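Local coordinates for protein choline dehydrogenase and related flavoproteins (Aspergillus oryzae, PDB 3Q9T) that acts as a formate oxidase of the glucose-methanol-choline oxidoreductase family, carrying 8-formyl-FAD as its flavin cofactor, at residues N84-T89 with F509-T514; L304-G309 with C505-H510; S5-V10 with T32-E37. All blocks are in the same frame, centred on the assembly; numbering follows the deposited sequence.

Interaction 1 of 3, residues N84-T89 with F509-T514. With FAY ([(2R,3S,4R,5R)-5-(6-amino-9H-purin-9-yl)-3,4-dihydroxytetrahydrofuran-2-yl]methyl (2R,3S,4S)-5-(8-formyl-7-methyl-2,4-dioxo-3,4-dihydrobenzo[g]pteridin-10(2H)-yl)-2,3,4-trihydroxypentyl dihydrogen diphosphate), chain D.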
# COMPACT_ATOMS: atom_id res chain seq x y z
N ASN A 84 4.48 4.75 10.02
CA ASN A 84 3.47 4.89 11.05
C ASN A 84 4.21 5.37 12.28
O ASN A 84 4.76 4.58 13.02
CB ASN A 84 2.80 3.55 11.33
CG ASN A 84 1.65 3.68 12.29
OD1 ASN A 84 1.13 2.68 12.80
ND2 ASN A 84 1.21 4.91 12.51
N THR A 85 4.23 6.69 12.46
CA THR A 85 5.11 7.36 13.40
C THR A 85 4.86 7.01 14.87
O THR A 85 3.72 6.96 15.33
CB THR A 85 5.00 8.89 13.18
OG1 THR A 85 5.57 9.24 11.90
CG2 THR A 85 5.65 9.69 14.30
N ARG A 86 5.95 6.76 15.60
CA ARG A 86 5.95 6.51 17.05
C ARG A 86 7.23 7.10 17.58
O ARG A 86 8.25 7.07 16.89
CB ARG A 86 5.98 5.01 17.34
CG ARG A 86 4.66 4.26 17.13
CD ARG A 86 3.65 4.67 18.18
NE ARG A 86 2.58 5.47 17.60
CZ ARG A 86 1.55 5.95 18.28
NH1 ARG A 86 1.44 5.72 19.58
NH2 ARG A 86 0.61 6.66 17.65
N GLY A 87 7.21 7.62 18.81
CA GLY A 87 8.38 8.25 19.38
C GLY A 87 9.48 7.27 19.79
O GLY A 87 9.23 6.28 20.48
N LYS A 88 10.70 7.55 19.36
CA LYS A 88 11.88 6.78 19.73
C LYS A 88 12.86 7.76 20.37
O LYS A 88 13.64 8.43 19.68
CB LYS A 88 12.50 6.11 18.49
CG LYS A 88 13.48 5.02 18.81
CD LYS A 88 14.03 4.38 17.55
CE LYS A 88 15.29 3.60 17.86
NZ LYS A 88 15.81 2.90 16.66
N THR A 89 12.77 7.84 21.70
CA THR A 89 13.40 8.89 22.49
C THR A 89 12.77 8.90 23.87
O THR A 89 11.61 8.51 24.02
CB THR A 89 13.19 10.30 21.89
OG1 THR A 89 13.69 11.30 22.80
CG2 THR A 89 11.70 10.58 21.64
N PHE A 509 -3.24 8.47 14.71
CA PHE A 509 -2.13 8.34 15.67
C PHE A 509 -2.54 7.93 17.09
O PHE A 509 -1.84 8.23 18.05
CB PHE A 509 -1.27 9.62 15.72
CG PHE A 509 -0.76 10.06 14.36
CD1 PHE A 509 0.22 9.33 13.70
CD2 PHE A 509 -1.25 11.21 13.75
CE1 PHE A 509 0.71 9.73 12.46
CE2 PHE A 509 -0.77 11.61 12.51
CZ PHE A 509 0.22 10.87 11.87
N HIS A 510 -3.66 7.20 17.23
CA HIS A 510 -4.15 6.77 18.54
C HIS A 510 -4.29 5.26 18.74
O HIS A 510 -5.30 4.81 19.28
CB HIS A 510 -5.51 7.43 18.85
CG HIS A 510 -5.56 8.88 18.52
ND1 HIS A 510 -6.71 9.50 18.07
CD2 HIS A 510 -4.61 9.84 18.55
CE1 HIS A 510 -6.46 10.77 17.83
NE2 HIS A 510 -5.19 11.01 18.11
N PRO A 511 -3.29 4.46 18.33
CA PRO A 511 -3.45 3.00 18.55
C PRO A 511 -3.51 2.59 20.05
O PRO A 511 -2.85 3.21 20.89
CB PRO A 511 -2.20 2.42 17.89
CG PRO A 511 -1.20 3.53 17.98
CD PRO A 511 -1.99 4.78 17.74
N THR A 512 -4.27 1.53 20.34
CA THR A 512 -4.50 1.05 21.70
C THR A 512 -4.82 -0.45 21.71
O THR A 512 -4.99 -1.06 20.64
CB THR A 512 -5.73 1.75 22.36
OG1 THR A 512 -6.92 1.41 21.62
CG2 THR A 512 -5.56 3.27 22.40
N GLY A 513 -4.87 -1.05 22.90
CA GLY A 513 -5.62 -2.28 23.10
C GLY A 513 -4.91 -3.62 23.11
O GLY A 513 -5.51 -4.64 23.47
N THR A 514 -3.63 -3.62 22.75
CA THR A 514 -2.92 -4.87 22.48
C THR A 514 -2.48 -5.67 23.71
O THR A 514 -1.87 -6.72 23.57
CB THR A 514 -1.68 -4.60 21.63
OG1 THR A 514 -0.92 -3.56 22.26
CG2 THR A 514 -2.11 -4.17 20.23
P FAY D . 2.70 5.19 25.34
N1 FAY D . -2.43 11.97 21.46
C2 FAY D . -2.99 13.15 21.94
O2 FAY D . -3.59 13.15 23.01
N3 FAY D . -2.49 14.36 21.51
C4 FAY D . -1.91 14.43 20.26
O4 FAY D . -2.15 15.44 19.57
N5 FAY D . -0.75 13.28 18.52
C6 FAY D . 0.84 12.36 17.06
C7 FAY D . 1.73 11.36 16.70
C8 FAY D . 1.81 10.20 17.49
O8 FAY D . 3.14 8.33 17.97
C9 FAY D . 1.09 10.13 18.69
PA FAY D . 5.11 5.55 23.90
C1' FAY D . -0.62 9.75 21.05
C10 FAY D . -1.62 11.99 20.34
N10 FAY D . -0.75 10.93 20.08
N1A FAY D . 13.53 -1.40 23.43
O1A FAY D . 5.42 5.37 22.45
C1B FAY D . 10.27 2.69 23.89
O1P FAY D . 3.33 5.39 26.69
C2' FAY D . 0.34 10.06 22.22
O2' FAY D . 1.46 10.67 21.68
C2A FAY D . 13.71 -0.27 24.20
O2A FAY D . 4.93 6.98 24.31
C2B FAY D . 9.95 3.73 22.84
O2B FAY D . 11.10 4.34 22.28
O2P FAY D . 1.64 4.10 25.38
C3' FAY D . 0.80 8.97 23.24
O3' FAY D . 2.16 9.04 23.65
N3A FAY D . 12.74 0.73 24.21
C3B FAY D . 9.14 4.73 23.64
O3B FAY D . 10.03 5.57 24.32
O3P FAY D . 3.81 4.71 24.28
C4' FAY D . 0.52 7.54 22.85
O4' FAY D . -0.85 7.51 22.45
C4A FAY D . 11.62 0.58 23.46
C4B FAY D . 8.46 3.87 24.68
O4B FAY D . 9.11 2.62 24.68
C4X FAY D . -1.48 13.22 19.68
C5' FAY D . 0.81 6.57 24.02
O5' FAY D . 2.08 6.56 24.69
C5A FAY D . 11.42 -0.56 22.68
C5B FAY D . 6.98 3.72 24.38
O5B FAY D . 6.34 4.92 24.76
C5X FAY D . -0.04 12.17 18.13
C6A FAY D . 12.39 -1.56 22.66
N6A FAY D . 12.25 -2.61 21.84
N7A FAY D . 10.24 -0.43 22.06
C7M FAY D . 2.44 11.47 15.38
C8A FAY D . 9.67 0.74 22.42
C8M FAY D . 3.01 9.35 17.33
C9A FAY D . 0.12 11.08 19.00
N9A FAY D . 10.51 1.38 23.27
O HOH W 1 -0.69 4.92 21.37
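Thr85 and Phe509 mark the nearest backbone approach of two irregular loops, their CA atoms 7.7 Å apart, so 84-89 and 509-514 meet through side chains reaching across and not through paired main chains. Arg86 spans the gap. Its NH2 gives a weak hydrogen bond to Phe509 O (2.9 Å, 144° at the hydrogen), the acceptor lying near the guanidinium plane, while NE turns back to Thr85 O at 2.9 Å. Bends at chi2 (-69°) and chi3 (109°) fold the chain so that both bonds can form. Pro511 meets this group tip to tip: its CG lies 3.5 Å above one guanidinium face. The opposite face is turned to the formyl group of the flavin, where the modelled approach of O8 is too short to be relied on. A water accepts a weak bond from Arg86 NH1 and donates to Pro511 O (2.8 Å), and it also bonds FAY O4' on the ribityl chain. Phe509 lays one ring face against the flavin methyl, with CD1 3.5 Å from C7M, and Thr85 CG2 touches the same methyl at 3.8 Å. Thr85 OG1 is held separately by Asp64. Gly87 O lies 3.2 Å from FAY O2B of the adenosine ribose. The guanidinium is therefore held by bonds to two backbone carbonyls, between the Pro511 ring and the benzenoid end of the flavin, which carries the 7-methyl and 8-formyl groups.

Interaction 2 of 3, residues L304-G309 with C505-H510. With FAY ([(2R,3S,4R,5R)-5-(6-amino-9H-purin-9-yl)-3,4-dihydroxytetrahydrofuran-2-yl]methyl (2R,3S,4S)-5-(8-formyl-7-methyl-2,4-dioxo-3,4-dihydrobenzo[g]pteridin-10(2H)-yl)-2,3,4-trihydroxypentyl dihydrogen diphosphate), chain D.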
# COMPACT_ATOMS: atom_id res chain seq x y z
N LEU A 304 -6.03 -4.64 18.79
CA LEU A 304 -5.46 -3.37 18.39
C LEU A 304 -6.58 -2.48 17.82
O LEU A 304 -7.20 -2.84 16.82
CB LEU A 304 -4.38 -3.60 17.34
CG LEU A 304 -3.92 -2.36 16.60
CD1 LEU A 304 -3.23 -1.44 17.58
CD2 LEU A 304 -3.02 -2.73 15.43
N MET A 305 -6.84 -1.35 18.47
CA MET A 305 -7.87 -0.42 17.99
C MET A 305 -7.32 1.00 17.88
O MET A 305 -6.63 1.49 18.79
CB MET A 305 -9.10 -0.42 18.90
CG MET A 305 -10.34 0.15 18.23
SD MET A 305 -11.13 -1.02 17.09
CE MET A 305 -12.35 0.07 16.37
N ASP A 306 -7.61 1.65 16.75
CA ASP A 306 -7.10 2.99 16.48
C ASP A 306 -8.24 3.79 15.85
O ASP A 306 -9.29 3.23 15.52
CB ASP A 306 -5.90 2.87 15.53
CG ASP A 306 -5.11 4.19 15.38
OD1 ASP A 306 -5.43 5.19 16.04
OD2 ASP A 306 -4.14 4.21 14.59
N HIS A 307 -8.05 5.10 15.70
CA HIS A 307 -9.03 5.94 15.01
C HIS A 307 -8.61 6.14 13.56
O HIS A 307 -7.49 6.60 13.31
CB HIS A 307 -9.07 7.33 15.64
CG HIS A 307 -9.66 7.38 17.01
ND1 HIS A 307 -9.14 8.18 18.01
CD2 HIS A 307 -10.75 6.78 17.54
CE1 HIS A 307 -9.87 8.05 19.10
NE2 HIS A 307 -10.86 7.21 18.84
N PRO A 308 -9.51 5.86 12.60
CA PRO A 308 -9.13 6.19 11.22
C PRO A 308 -9.38 7.68 11.01
O PRO A 308 -10.27 8.23 11.66
CB PRO A 308 -10.11 5.37 10.38
CG PRO A 308 -11.35 5.32 11.24
CD PRO A 308 -10.91 5.42 12.69
N GLY A 309 -8.59 8.32 10.16
CA GLY A 309 -8.74 9.73 9.89
C GLY A 309 -8.71 9.92 8.39
O GLY A 309 -7.90 9.28 7.72
N CYS A 505 -7.43 7.72 3.70
CA CYS A 505 -7.46 7.68 5.15
C CYS A 505 -6.07 7.36 5.69
O CYS A 505 -5.22 6.86 4.96
CB CYS A 505 -8.46 6.62 5.63
SG CYS A 505 -7.86 4.93 5.43
N GLN A 506 -5.85 7.66 6.97
CA GLN A 506 -4.61 7.31 7.65
C GLN A 506 -4.94 7.10 9.11
O GLN A 506 -6.06 7.38 9.54
CB GLN A 506 -3.57 8.45 7.55
CG GLN A 506 -4.07 9.75 8.14
CD GLN A 506 -2.99 10.81 8.20
OE1 GLN A 506 -2.65 11.44 7.18
NE2 GLN A 506 -2.42 10.99 9.39
N THR A 507 -3.96 6.61 9.87
CA THR A 507 -4.08 6.58 11.32
C THR A 507 -4.23 8.00 11.85
O THR A 507 -3.58 8.92 11.36
CB THR A 507 -2.82 5.95 11.97
OG1 THR A 507 -2.96 5.98 13.40
CG2 THR A 507 -1.56 6.73 11.58
N ALA A 508 -5.09 8.19 12.85
CA ALA A 508 -5.12 9.48 13.54
C ALA A 508 -4.09 9.49 14.68
O ALA A 508 -4.09 10.40 15.50
CB ALA A 508 -6.53 9.78 14.05
N PHE A 509 -3.24 8.47 14.71
CA PHE A 509 -2.13 8.34 15.67
C PHE A 509 -2.54 7.93 17.09
O PHE A 509 -1.84 8.23 18.05
CB PHE A 509 -1.27 9.62 15.72
CG PHE A 509 -0.76 10.06 14.36
CD1 PHE A 509 0.22 9.33 13.70
CD2 PHE A 509 -1.25 11.21 13.75
CE1 PHE A 509 0.71 9.73 12.46
CE2 PHE A 509 -0.77 11.61 12.51
CZ PHE A 509 0.22 10.87 11.87
N HIS A 510 -3.66 7.20 17.23
CA HIS A 510 -4.15 6.77 18.54
C HIS A 510 -4.29 5.26 18.74
O HIS A 510 -5.30 4.81 19.28
CB HIS A 510 -5.51 7.43 18.85
CG HIS A 510 -5.56 8.88 18.52
ND1 HIS A 510 -6.71 9.50 18.07
CD2 HIS A 510 -4.61 9.84 18.55
CE1 HIS A 510 -6.46 10.77 17.83
NE2 HIS A 510 -5.19 11.01 18.11
P FAY D . 2.70 5.19 25.34
N1 FAY D . -2.43 11.97 21.46
C2 FAY D . -2.99 13.15 21.94
O2 FAY D . -3.59 13.15 23.01
N3 FAY D . -2.49 14.36 21.51
C4 FAY D . -1.91 14.43 20.26
O4 FAY D . -2.15 15.44 19.57
N5 FAY D . -0.75 13.28 18.52
C6 FAY D . 0.84 12.36 17.06
C7 FAY D . 1.73 11.36 16.70
C8 FAY D . 1.81 10.20 17.49
O8 FAY D . 3.14 8.33 17.97
C9 FAY D . 1.09 10.13 18.69
PA FAY D . 5.11 5.55 23.90
C1' FAY D . -0.62 9.75 21.05
C10 FAY D . -1.62 11.99 20.34
N10 FAY D . -0.75 10.93 20.08
N1A FAY D . 13.53 -1.40 23.43
O1A FAY D . 5.42 5.37 22.45
C1B FAY D . 10.27 2.69 23.89
O1P FAY D . 3.33 5.39 26.69
C2' FAY D . 0.34 10.06 22.22
O2' FAY D . 1.46 10.67 21.68
C2A FAY D . 13.71 -0.27 24.20
O2A FAY D . 4.93 6.98 24.31
C2B FAY D . 9.95 3.73 22.84
O2B FAY D . 11.10 4.34 22.28
O2P FAY D . 1.64 4.10 25.38
C3' FAY D . 0.80 8.97 23.24
O3' FAY D . 2.16 9.04 23.65
N3A FAY D . 12.74 0.73 24.21
C3B FAY D . 9.14 4.73 23.64
O3B FAY D . 10.03 5.57 24.32
O3P FAY D . 3.81 4.71 24.28
C4' FAY D . 0.52 7.54 22.85
O4' FAY D . -0.85 7.51 22.45
C4A FAY D . 11.62 0.58 23.46
C4B FAY D . 8.46 3.87 24.68
O4B FAY D . 9.11 2.62 24.68
C4X FAY D . -1.48 13.22 19.68
C5' FAY D . 0.81 6.57 24.02
O5' FAY D . 2.08 6.56 24.69
C5A FAY D . 11.42 -0.56 22.68
C5B FAY D . 6.98 3.72 24.38
O5B FAY D . 6.34 4.92 24.76
C5X FAY D . -0.04 12.17 18.13
C6A FAY D . 12.39 -1.56 22.66
N6A FAY D . 12.25 -2.61 21.84
N7A FAY D . 10.24 -0.43 22.06
C7M FAY D . 2.44 11.47 15.38
C8A FAY D . 9.67 0.74 22.42
C8M FAY D . 3.01 9.35 17.33
C9A FAY D . 0.12 11.08 19.00
N9A FAY D . 10.51 1.38 23.27
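The loop that carries His510 to the flavin is tied to 304-309 where strand 506-507 pairs antiparallel with the start of strand 308-316 in the large mixed sheet. Gly309 and Gln506 form the hydrogen-bonded pair: Gly309 N reaches Gln506 O at 2.8 Å, and Gln506 N reaches Gly309 O at 2.7 Å. Pro308 and Thr507 make the adjacent non-hydrogen-bonded pair, and beyond it Ala508 N still bonds His307 O (2.9 Å). After this the segments are joined by side chains. The carboxylate of Asp306, with CG anti to its backbone N (chi1 -169°), divides its oxygens. OD2 takes a very short bond from Thr507 OG1 (2.4 Å, an exact length that is doubtful), and OD1 takes a weak one from His510 N as well as His307 N (2.6 Å), which comes from above the carboxylate plane. Thr507 OG1 in turn accepts from Phe509 N at 2.8 Å, an ST turn that fixes the bend leading out of the strand. His510 is probably the histidine of the His-Arg pair at the catalytic site, consistent with its CD2 lying 4.1 Å from FAY C10. The imidazole of His510 meets that of His307: the two ND1 atoms are 2.8 Å apart in a nearly straight hydrogen bond (165°), the rings meeting rim to rim with planes at 88°. Either nitrogen could be the donor. His307 NE2 has a second, weak bond to Pro550 O, and both histidine side chains touch Asp422 of strand 415-423.

Interaction 3 of 3, residues S5-V10 with T32-E37. With FAY ([(2R,3S,4R,5R)-5-(6-amino-9H-purin-9-yl)-3,4-dihydroxytetrahydrofuran-2-yl]methyl (2R,3S,4S)-5-(8-formyl-7-methyl-2,4-dioxo-3,4-dihydrobenzo[g]pteridin-10(2H)-yl)-2,3,4-trihydroxypentyl dihydrogen diphosphate), chain D.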
# COMPACT_ATOMS: atom_id res chain seq x y z
N SER A 5 22.88 -5.14 37.44
CA SER A 5 22.39 -4.24 38.50
C SER A 5 20.95 -4.48 38.93
O SER A 5 20.10 -4.82 38.12
CB SER A 5 22.52 -2.79 38.06
OG SER A 5 23.84 -2.34 38.26
N HIS A 6 20.68 -4.29 40.22
CA HIS A 6 19.34 -4.47 40.76
C HIS A 6 18.71 -3.10 41.07
O HIS A 6 19.40 -2.17 41.49
CB HIS A 6 19.39 -5.30 42.05
CG HIS A 6 19.57 -6.76 41.83
ND1 HIS A 6 18.68 -7.70 42.31
CD2 HIS A 6 20.54 -7.45 41.17
CE1 HIS A 6 19.08 -8.91 41.94
NE2 HIS A 6 20.21 -8.78 41.25
N PHE A 7 17.41 -2.99 40.87
CA PHE A 7 16.69 -1.78 41.23
C PHE A 7 15.37 -2.24 41.79
O PHE A 7 14.90 -3.32 41.43
CB PHE A 7 16.45 -0.90 40.00
CG PHE A 7 17.72 -0.49 39.30
CD1 PHE A 7 18.26 0.77 39.51
CD2 PHE A 7 18.36 -1.35 38.42
CE1 PHE A 7 19.44 1.17 38.86
CE2 PHE A 7 19.53 -0.96 37.77
CZ PHE A 7 20.07 0.30 37.99
N ASP A 8 14.77 -1.45 42.69
CA ASP A 8 13.42 -1.75 43.17
C ASP A 8 12.43 -1.91 42.02
O ASP A 8 11.64 -2.87 41.97
CB ASP A 8 12.91 -0.66 44.12
CG ASP A 8 13.38 -0.86 45.57
OD1 ASP A 8 14.03 -1.88 45.85
OD2 ASP A 8 13.06 -0.00 46.42
N PHE A 9 12.45 -0.95 41.10
CA PHE A 9 11.52 -0.97 39.97
C PHE A 9 12.23 -0.71 38.66
O PHE A 9 13.04 0.22 38.55
CB PHE A 9 10.41 0.07 40.14
CG PHE A 9 9.53 -0.19 41.32
CD1 PHE A 9 8.61 -1.23 41.29
CD2 PHE A 9 9.62 0.59 42.46
CE1 PHE A 9 7.80 -1.47 42.38
CE2 PHE A 9 8.81 0.36 43.55
CZ PHE A 9 7.90 -0.67 43.52
N VAL A 10 11.91 -1.54 37.67
CA VAL A 10 12.45 -1.35 36.32
C VAL A 10 11.31 -0.96 35.39
O VAL A 10 10.32 -1.68 35.29
CB VAL A 10 13.14 -2.62 35.80
CG1 VAL A 10 13.54 -2.46 34.36
CG2 VAL A 10 14.36 -2.97 36.68
N THR A 32 14.81 2.93 44.44
CA THR A 32 15.63 2.93 43.22
C THR A 32 14.81 2.54 42.00
O THR A 32 14.14 1.51 41.99
CB THR A 32 16.82 1.97 43.30
OG1 THR A 32 16.37 0.71 43.83
CG2 THR A 32 17.92 2.54 44.18
N VAL A 33 14.91 3.35 40.95
CA VAL A 33 14.15 3.12 39.73
C VAL A 33 15.10 3.14 38.52
O VAL A 33 15.93 4.06 38.37
CB VAL A 33 13.05 4.22 39.53
CG1 VAL A 33 12.16 3.91 38.31
CG2 VAL A 33 12.21 4.38 40.78
N LEU A 34 14.97 2.12 37.68
CA LEU A 34 15.70 2.09 36.41
C LEU A 34 14.74 2.29 35.26
O LEU A 34 13.67 1.70 35.24
CB LEU A 34 16.44 0.76 36.23
CG LEU A 34 16.92 0.44 34.80
CD1 LEU A 34 18.16 1.27 34.44
CD2 LEU A 34 17.21 -1.04 34.65
N ILE A 35 15.12 3.13 34.29
CA ILE A 35 14.42 3.22 33.01
C ILE A 35 15.31 2.80 31.83
O ILE A 35 16.32 3.44 31.57
CB ILE A 35 13.90 4.64 32.73
CG1 ILE A 35 13.09 5.17 33.92
CG2 ILE A 35 13.06 4.65 31.46
CD1 ILE A 35 12.84 6.67 33.87
N VAL A 36 14.92 1.75 31.12
CA VAL A 36 15.57 1.42 29.84
C VAL A 36 14.74 1.95 28.67
O VAL A 36 13.51 1.94 28.71
CB VAL A 36 15.85 -0.11 29.67
CG1 VAL A 36 16.85 -0.59 30.72
CG2 VAL A 36 14.57 -0.92 29.72
N GLU A 37 15.44 2.44 27.65
CA GLU A 37 14.83 3.19 26.57
C GLU A 37 15.71 3.07 25.33
O GLU A 37 16.93 3.25 25.43
CB GLU A 37 14.73 4.67 26.94
CG GLU A 37 14.40 5.59 25.79
CD GLU A 37 13.12 5.18 25.07
OE1 GLU A 37 12.16 4.77 25.74
OE2 GLU A 37 13.09 5.26 23.83
P FAY D . 2.70 5.19 25.34
N1 FAY D . -2.43 11.97 21.46
C2 FAY D . -2.99 13.15 21.94
O2 FAY D . -3.59 13.15 23.01
N3 FAY D . -2.49 14.36 21.51
C4 FAY D . -1.91 14.43 20.26
O4 FAY D . -2.15 15.44 19.57
N5 FAY D . -0.75 13.28 18.52
C6 FAY D . 0.84 12.36 17.06
C7 FAY D . 1.73 11.36 16.70
C8 FAY D . 1.81 10.20 17.49
O8 FAY D . 3.14 8.33 17.97
C9 FAY D . 1.09 10.13 18.69
PA FAY D . 5.11 5.55 23.90
C1' FAY D . -0.62 9.75 21.05
C10 FAY D . -1.62 11.99 20.34
N10 FAY D . -0.75 10.93 20.08
N1A FAY D . 13.53 -1.40 23.43
O1A FAY D . 5.42 5.37 22.45
C1B FAY D . 10.27 2.69 23.89
O1P FAY D . 3.33 5.39 26.69
C2' FAY D . 0.34 10.06 22.22
O2' FAY D . 1.46 10.67 21.68
C2A FAY D . 13.71 -0.27 24.20
O2A FAY D . 4.93 6.98 24.31
C2B FAY D . 9.95 3.73 22.84
O2B FAY D . 11.10 4.34 22.28
O2P FAY D . 1.64 4.10 25.38
C3' FAY D . 0.80 8.97 23.24
O3' FAY D . 2.16 9.04 23.65
N3A FAY D . 12.74 0.73 24.21
C3B FAY D . 9.14 4.73 23.64
O3B FAY D . 10.03 5.57 24.32
O3P FAY D . 3.81 4.71 24.28
C4' FAY D . 0.52 7.54 22.85
O4' FAY D . -0.85 7.51 22.45
C4A FAY D . 11.62 0.58 23.46
C4B FAY D . 8.46 3.87 24.68
O4B FAY D . 9.11 2.62 24.68
C4X FAY D . -1.48 13.22 19.68
C5' FAY D . 0.81 6.57 24.02
O5' FAY D . 2.08 6.56 24.69
C5A FAY D . 11.42 -0.56 22.68
C5B FAY D . 6.98 3.72 24.38
O5B FAY D . 6.34 4.92 24.76
C5X FAY D . -0.04 12.17 18.13
C6A FAY D . 12.39 -1.56 22.66
N6A FAY D . 12.25 -2.61 21.84
N7A FAY D . 10.24 -0.43 22.06
C7M FAY D . 2.44 11.47 15.38
C8A FAY D . 9.67 0.74 22.42
C8M FAY D . 3.01 9.35 17.33
C9A FAY D . 0.12 11.08 19.00
N9A FAY D . 10.51 1.38 23.27
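Phe9 and Val10 run parallel to Val33 and Leu34 in the beta-alpha-beta unit of strand 9-12, helix 16-25 and strand 33-36, the Rossmann-type FAD-binding core of the enzyme. Backbone bonds set the register: Phe9 N to Thr32 O at 3.1 Å and Leu34 N to Phe9 O at 2.8 Å. A side-chain bond adds to this pairing at the corner, Asp8, whose N donates to Thr32 OG1 (2.9 Å) almost straight, at 171°. With chi1 46°, OG1 sits between its own backbone N and carbonyl carbon, facing that amide. Apolar contacts lie on the face of Leu34 and Val10, where Phe7 of strand 6-7, before the corner and in a different sheet, meets Leu34. Leu34 CB stands over the centre of the Phe7 ring, 3.5 Å from the centroid and 12° off the normal, a CH-pi contact, while its CD2 meets Val10 CG1 at 3.9 Å as the two side chains run alongside each other. Val33, on the other face, packs against Ala22 of helix 16-25. Polar contact with the cofactor comes just past the end of strand 33-36, where Glu37 grips the adenosine ribose with both carboxylate oxygens: FAY O3B donates to OE1 and FAY O2B to OE2, each at 2.7 Å.

How the interactions relate
Interactions 1 and 2 lie close to the centre of the folded chain (about 7 and 9 Å from it) and share Phe509 and His510; Thr512 OG1 and Met305 O probably make a hydrogen bond between them. Interaction 3 is also largely buried but lies farther out, about 26 Å from the chain centre, with partly exposed residues at its margin. Their chemistry follows place: a loop-to-loop contact centred on a guanidinium, a short antiparallel pairing extended by carboxylate, hydroxyl and imidazole groups, and a parallel strand pair with an apolar face. FAY connects all three: interaction 2 lies at its flavin, and interaction 1 reaches on to the adenosine ribose, where Thr89 nears Glu37 of interaction 3.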